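Local coordinates for protein beta-lactamase II (Erythrobacter litoralis, PDB 6V72) that probably hydrolyses beta-lactams to substituted beta-amino acids as a zinc-dependent class B metallo-beta-lactamase of the periplasm, at residues A114-P119 and A150-P155. Sequence-based numbering, arbitrary orientation.
Sequences ATWAHP and AQSLAP. With CA (calcium ion), chain D.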
# COMPACT_ATOMS: atom_id res chain seq x y z
N ALA A 114 5.62 31.26 10.49
CA ALA A 114 6.18 31.22 9.14
C ALA A 114 6.36 29.77 8.71
O ALA A 114 7.14 29.03 9.32
CB ALA A 114 7.53 31.93 9.11
N THR A 115 5.69 29.38 7.64
CA THR A 115 5.63 28.00 7.20
C THR A 115 6.43 27.83 5.91
O THR A 115 6.38 28.70 5.03
CB THR A 115 4.19 27.60 6.97
OG1 THR A 115 3.55 28.62 6.18
CG2 THR A 115 3.47 27.51 8.32
N TRP A 116 7.14 26.71 5.80
CA TRP A 116 8.07 26.43 4.72
C TRP A 116 7.76 25.09 4.08
O TRP A 116 7.43 24.13 4.78
CB TRP A 116 9.52 26.41 5.26
CG TRP A 116 10.00 27.75 5.66
CD1 TRP A 116 9.82 28.37 6.86
CD2 TRP A 116 10.68 28.69 4.82
NE1 TRP A 116 10.37 29.63 6.84
CE2 TRP A 116 10.91 29.85 5.59
CE3 TRP A 116 11.13 28.65 3.50
CZ2 TRP A 116 11.57 30.96 5.09
CZ3 TRP A 116 11.78 29.76 3.00
CH2 TRP A 116 11.99 30.90 3.79
N ALA A 117 7.88 25.01 2.75
CA ALA A 117 7.68 23.76 2.04
C ALA A 117 8.51 23.76 0.77
O ALA A 117 8.93 24.82 0.28
CB ALA A 117 6.22 23.51 1.68
N HIS A 118 8.73 22.55 0.23
CA HIS A 118 9.26 22.43 -1.12
C HIS A 118 8.43 23.28 -2.08
O HIS A 118 7.20 23.30 -1.98
CB HIS A 118 9.23 20.95 -1.55
CG HIS A 118 9.96 20.68 -2.82
ND1 HIS A 118 9.50 21.09 -4.06
CD2 HIS A 118 11.15 20.06 -3.05
CE1 HIS A 118 10.37 20.74 -4.99
NE2 HIS A 118 11.37 20.10 -4.41
N PRO A 119 9.06 23.99 -3.04
CA PRO A 119 8.29 24.92 -3.89
C PRO A 119 7.22 24.26 -4.73
O PRO A 119 6.25 24.94 -5.12
CB PRO A 119 9.35 25.56 -4.80
CG PRO A 119 10.58 24.76 -4.61
CD PRO A 119 10.51 24.10 -3.27
N ALA A 150 17.34 27.86 5.01
CA ALA A 150 18.44 27.32 5.78
C ALA A 150 18.70 28.15 7.03
O ALA A 150 18.95 27.59 8.10
CB ALA A 150 19.70 27.25 4.91
N GLN A 151 18.63 29.48 6.91
CA GLN A 151 18.82 30.34 8.08
C GLN A 151 17.69 30.17 9.08
O GLN A 151 17.92 30.09 10.29
CB GLN A 151 18.92 31.80 7.65
CG GLN A 151 19.30 32.76 8.77
CD GLN A 151 19.29 34.21 8.29
OE1 GLN A 151 18.27 34.71 7.84
NE2 GLN A 151 20.42 34.87 8.38
N SER A 152 16.45 30.15 8.58
CA SER A 152 15.29 30.22 9.45
C SER A 152 14.99 28.92 10.16
O SER A 152 14.36 28.93 11.22
CB SER A 152 14.05 30.63 8.65
OG SER A 152 14.25 31.87 7.98
N LEU A 153 15.43 27.79 9.61
CA LEU A 153 15.10 26.50 10.18
C LEU A 153 16.30 25.85 10.85
O LEU A 153 16.15 24.77 11.43
CB LEU A 153 14.54 25.57 9.09
CG LEU A 153 13.23 26.16 8.50
CD1 LEU A 153 12.83 25.54 7.19
CD2 LEU A 153 12.08 26.04 9.50
N ALA A 154 17.47 26.47 10.78
CA ALA A 154 18.62 25.99 11.54
C ALA A 154 18.23 25.80 13.01
O ALA A 154 17.48 26.63 13.56
CB ALA A 154 19.78 26.98 11.42
N PRO A 155 18.73 24.75 13.69
CA PRO A 155 19.78 23.82 13.27
C PRO A 155 19.35 22.69 12.37
O PRO A 155 20.21 21.91 11.98
CB PRO A 155 20.29 23.26 14.60
CG PRO A 155 19.05 23.28 15.47
CD PRO A 155 18.37 24.58 15.11
CA CA D . 16.35 36.06 7.53
O HOH W 1 15.41 34.22 8.90
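Trp116 and Leu153 supply the apolar part of this contact, which buries a modest 129 Å². The CD1 methyl of Leu153 lies 3.9 Å from CG of Trp116 and equally close to its CB, at the root of the indole, while the CD2 branch comes to 4.2 Å from Trp116 CD1. The CD1 methyl comes to the indole obliquely, and so does OG of Ser152. On the tryptophan side, CG stands anti to the carbonyl carbon (chi1 -70°) and chi2 is 86°, which turns the indole so that its benzo ring comes up to Ser152. There CZ2 of Trp116 reaches 4.0 Å from OG of Ser152, a van der Waals approach. CB of Ser152 and CB of Leu153 both point toward the strand, and Trp116 also touches Glu148 and Ala149 one turn earlier.

In the metallo-beta-lactamase fold, strand 114-117 belongs to the mixed nine-stranded sheet, between strands 89-93 and 135-139, and helix 147-153 lies against the face of the strand that carries Trp116, its bridge to that helix. Thr115 and Ala117 direct their CB atoms away from it, Thr115 meeting helix 105-110 on the other face.

Polar bonding occurs around the helix itself. OG of Ser152 is hydrogen-bonded to the backbone O of Glu148 and accepts a 2.8 Å bond from a water. That water binds a calcium ion at 2.5 Å, making Ser152 a second-shell residue. The same ion is held directly by OE1 of Gln151 at 2.4 Å, on a chain extended beyond CG (chi2 -176°), and by Glu148, while Arg90 NH1 bonds to Ser152 O.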